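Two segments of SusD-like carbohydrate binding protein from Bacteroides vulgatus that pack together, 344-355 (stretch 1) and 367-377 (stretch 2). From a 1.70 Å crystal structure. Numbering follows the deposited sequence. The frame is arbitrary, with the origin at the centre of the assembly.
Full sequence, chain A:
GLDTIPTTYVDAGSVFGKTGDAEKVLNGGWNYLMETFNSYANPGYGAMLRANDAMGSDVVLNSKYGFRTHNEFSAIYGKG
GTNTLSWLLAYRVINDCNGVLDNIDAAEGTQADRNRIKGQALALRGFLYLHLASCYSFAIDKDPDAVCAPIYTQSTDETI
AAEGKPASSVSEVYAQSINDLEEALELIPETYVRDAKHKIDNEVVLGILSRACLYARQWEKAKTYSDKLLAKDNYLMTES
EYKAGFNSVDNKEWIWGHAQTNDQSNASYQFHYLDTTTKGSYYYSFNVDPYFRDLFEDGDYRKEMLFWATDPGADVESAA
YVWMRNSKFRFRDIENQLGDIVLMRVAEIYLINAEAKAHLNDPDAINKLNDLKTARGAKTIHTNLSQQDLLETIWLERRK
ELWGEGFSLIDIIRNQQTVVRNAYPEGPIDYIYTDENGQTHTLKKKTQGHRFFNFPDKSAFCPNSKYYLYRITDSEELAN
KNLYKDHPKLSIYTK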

# COMPACT_ATOMS: atom_id res chain seq x y z
N MSE A 344 -4.45 6.52 1.31
CA MSE A 344 -3.54 7.45 2.00
C MSE A 344 -4.27 8.15 3.12
O MSE A 344 -5.35 8.70 2.89
N ARG A 345 -3.69 8.14 4.33
CA ARG A 345 -4.24 8.84 5.48
C ARG A 345 -3.24 9.85 6.05
O ARG A 345 -2.01 9.74 5.86
N VAL A 346 -3.77 10.80 6.80
CA VAL A 346 -2.92 11.80 7.45
C VAL A 346 -1.88 11.15 8.39
O VAL A 346 -0.74 11.63 8.48
N ALA A 347 -2.23 10.08 9.10
CA ALA A 347 -1.26 9.44 9.96
C ALA A 347 0.03 9.05 9.23
O ALA A 347 1.10 9.11 9.82
N GLU A 348 -0.08 8.56 8.00
CA GLU A 348 1.11 8.26 7.21
C GLU A 348 1.98 9.49 6.99
O GLU A 348 3.21 9.38 6.94
N ILE A 349 1.34 10.65 6.80
CA ILE A 349 2.08 11.91 6.57
C ILE A 349 2.84 12.31 7.82
O ILE A 349 3.98 12.72 7.73
N TYR A 350 2.24 12.12 9.00
CA TYR A 350 2.98 12.36 10.25
C TYR A 350 4.22 11.45 10.32
O TYR A 350 5.30 11.86 10.68
N LEU A 351 4.03 10.19 9.93
CA LEU A 351 5.14 9.22 9.98
C LEU A 351 6.23 9.51 8.93
O LEU A 351 7.40 9.38 9.23
N ILE A 352 5.84 9.92 7.71
CA ILE A 352 6.80 10.34 6.68
C ILE A 352 7.61 11.57 7.15
O ILE A 352 8.82 11.62 7.00
N ASN A 353 6.90 12.57 7.66
CA ASN A 353 7.52 13.76 8.23
C ASN A 353 8.54 13.39 9.32
O ASN A 353 9.70 13.86 9.30
N ALA A 354 8.12 12.54 10.27
CA ALA A 354 9.04 12.05 11.31
C ALA A 354 10.27 11.37 10.76
O ALA A 354 11.39 11.67 11.15
N GLU A 355 10.09 10.47 9.81
CA GLU A 355 11.22 9.72 9.26
C GLU A 355 12.20 10.59 8.45
O GLU A 355 13.42 10.47 8.59
N ASN A 367 8.58 14.79 17.81
CA ASN A 367 7.30 15.41 18.16
C ASN A 367 6.18 14.89 17.27
O ASN A 367 5.06 14.66 17.75
N LYS A 368 6.49 14.71 15.99
CA LYS A 368 5.51 14.18 15.04
C LYS A 368 5.18 12.73 15.36
O LYS A 368 4.01 12.35 15.36
N LEU A 369 6.19 11.95 15.71
CA LEU A 369 5.98 10.59 16.18
C LEU A 369 5.10 10.55 17.44
O LEU A 369 4.15 9.78 17.53
N ASN A 370 5.42 11.41 18.40
CA ASN A 370 4.67 11.48 19.64
C ASN A 370 3.24 11.99 19.45
O ASN A 370 2.37 11.63 20.23
N ASP A 371 3.00 12.87 18.48
CA ASP A 371 1.63 13.33 18.17
C ASP A 371 0.75 12.11 17.78
O ASP A 371 -0.39 11.99 18.25
N LEU A 372 1.28 11.24 16.91
CA LEU A 372 0.54 10.07 16.48
C LEU A 372 0.36 9.13 17.67
O LEU A 372 -0.74 8.64 17.93
N LYS A 373 1.44 8.89 18.40
CA LYS A 373 1.35 8.00 19.56
C LYS A 373 0.28 8.48 20.58
O LYS A 373 -0.57 7.69 21.03
N THR A 374 0.34 9.76 20.95
CA THR A 374 -0.65 10.36 21.81
C THR A 374 -2.09 10.15 21.31
O THR A 374 -3.01 9.80 22.10
N ALA A 375 -2.30 10.37 20.02
CA ALA A 375 -3.62 10.26 19.44
C ALA A 375 -4.17 8.84 19.62
O ALA A 375 -5.40 8.65 19.84
N ARG A 376 -3.29 7.84 19.61
CA ARG A 376 -3.76 6.45 19.72
C ARG A 376 -3.72 5.90 21.16
O ARG A 376 -4.17 4.79 21.40
N GLY A 377 -3.18 6.66 22.11
CA GLY A 377 -3.06 6.15 23.48
C GLY A 377 -1.78 5.38 23.78
O GLY A 377 -1.65 4.77 24.82

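Two arginines meet at one end of this contact: Arg345 NH1 lies 3.7 Å from Arg376 NH2. Both guanidinium groups are also hydrogen-bonded elsewhere in the structure. Arg345 is m at chi1, as is Arg376. The Arg376 guanidinium also presents its edge to Ala347, with Arg376 NH2 4.0 Å from Ala347 CB.

No hydrogen bond crosses between the stretches. The two helices run roughly antiparallel (151°), and the contact is one of packing. Leu372 points toward stretch 1 with chi1 t and chi2 p. Leu372 CD1 is 3.9 Å from Ala347 CB, and Leu372 CD2 is 3.5 Å from Leu351 CG. Leu351 (m, t) leaves its backbone sideways, but its end comes nearer, and Leu351 CD2 reaches Leu369 CD1 at 4.1 Å.

Ala354 points inward. Its small side chain fits a close approach of the backbones, with Ala354 CB 4.2 Å from Lys368 CB and 4.1 Å from Leu369 N.

Tyr350 (chi1 m) points toward stretch 2 and has more of its surface covered by it than any other residue of stretch 1. Tyr350 CD2 is 3.7 Å from Lys368 O and Tyr350 CE2 is 3.6 Å from Asp371 CB. Lys368 (m, m, t, m) starts toward stretch 1, then its end leads away. Lys368 CG lies 3.2 Å from OD1 of Asn353, a t rotamer. This is contact with a carbon, not a hydrogen bond. Tyr350 OH, Lys368 NZ and Asn353 ND2 are hydrogen-bonded elsewhere in the structure.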

# COMPACT_ATOMS: atom_id res chain seq x y z
CB MSE A 344 -2.95 8.49 1.05
CG MSE A 344 -1.90 9.29 1.69
SE MSE A 344 -0.89 10.29 0.29
CE MSE A 344 -2.22 11.18 -0.50
CB ARG A 345 -4.57 7.84 6.60
CG ARG A 345 -5.51 6.80 6.18
CD ARG A 345 -5.99 6.03 7.41
NE ARG A 345 -5.03 5.07 7.96
CZ ARG A 345 -4.50 5.10 9.17
NH1 ARG A 345 -4.74 6.08 10.04
NH2 ARG A 345 -3.73 4.07 9.56
CB VAL A 346 -3.73 12.88 8.20
CG1 VAL A 346 -2.74 14.01 8.77
CG2 VAL A 346 -4.81 13.53 7.26
CB ALA A 347 -1.87 8.17 10.66
CB GLU A 348 0.70 7.64 5.86
CG GLU A 348 1.91 7.25 4.99
CD GLU A 348 1.57 6.99 3.53
OE1 GLU A 348 0.40 6.91 3.14
OE2 GLU A 348 2.55 6.88 2.73
CB ILE A 349 1.16 13.05 6.07
CG1 ILE A 349 0.30 12.59 4.88
CG2 ILE A 349 1.99 14.29 5.74
CD1 ILE A 349 1.14 11.99 3.68
CB TYR A 350 2.14 12.04 11.49
CG TYR A 350 1.24 13.14 12.00
CD1 TYR A 350 -0.02 13.36 11.44
CD2 TYR A 350 1.62 13.91 13.06
CE1 TYR A 350 -0.87 14.34 11.92
CE2 TYR A 350 0.77 14.92 13.56
CZ TYR A 350 -0.49 15.10 13.00
OH TYR A 350 -1.33 16.09 13.54
CB LEU A 351 4.58 7.81 9.79
CG LEU A 351 3.85 7.27 11.04
CD1 LEU A 351 2.95 6.10 10.60
CD2 LEU A 351 4.86 6.79 12.10
CB ILE A 352 6.11 10.68 5.33
CG1 ILE A 352 5.50 9.42 4.65
CG2 ILE A 352 7.09 11.38 4.33
CD1 ILE A 352 4.52 9.70 3.57
CB ASN A 353 6.43 14.70 8.72
CG ASN A 353 6.95 16.07 9.04
OD1 ASN A 353 7.06 16.41 10.23
ND2 ASN A 353 7.22 16.91 8.00
CB ALA A 354 8.33 11.13 12.32
CB GLU A 355 10.71 8.54 8.41
CG GLU A 355 11.84 7.65 7.96
CD GLU A 355 11.40 6.36 7.24
OE1 GLU A 355 10.21 5.96 7.36
OE2 GLU A 355 12.31 5.73 6.61
CB ASN A 367 7.40 16.91 18.04
CG ASN A 367 8.45 17.48 18.95
OD1 ASN A 367 8.58 17.03 20.10
ND2 ASN A 367 9.23 18.44 18.45
CB LYS A 368 5.97 14.37 13.59
CG LYS A 368 6.21 15.87 13.24
CD LYS A 368 4.90 16.62 13.09
CE LYS A 368 5.07 18.10 12.72
NZ LYS A 368 5.68 19.02 13.71
CB LEU A 369 7.33 9.92 16.45
CG LEU A 369 7.31 8.45 16.86
CD1 LEU A 369 6.60 7.56 15.78
CD2 LEU A 369 8.75 7.97 17.16
CB ASN A 370 5.41 12.31 20.68
CG ASN A 370 6.49 11.50 21.42
OD1 ASN A 370 6.48 10.27 21.38
ND2 ASN A 370 7.42 12.19 22.06
CB ASP A 371 1.58 14.31 16.97
CG ASP A 371 2.14 15.68 17.28
OD1 ASP A 371 2.10 16.12 18.47
OD2 ASP A 371 2.61 16.34 16.28
CB LEU A 372 1.25 9.34 15.35
CG LEU A 372 0.62 8.05 14.85
CD1 LEU A 372 -0.87 8.22 14.44
CD2 LEU A 372 1.47 7.52 13.66
CB LYS A 373 2.72 7.81 20.21
CG LYS A 373 3.69 6.93 19.44
CD LYS A 373 5.07 6.90 20.14
CE LYS A 373 6.11 5.96 19.49
NZ LYS A 373 5.61 4.54 19.39
CB THR A 374 -0.38 11.87 22.00
OG1 THR A 374 0.89 12.02 22.66
CG2 THR A 374 -1.49 12.52 22.89
CB ALA A 375 -3.63 10.67 17.95
CB ARG A 376 -2.93 5.56 18.82
CG ARG A 376 -2.90 5.99 17.35
CD ARG A 376 -4.26 6.03 16.68
NE ARG A 376 -4.15 6.44 15.28
CZ ARG A 376 -4.92 7.33 14.68
NH1 ARG A 376 -5.92 7.95 15.32
NH2 ARG A 376 -4.68 7.62 13.41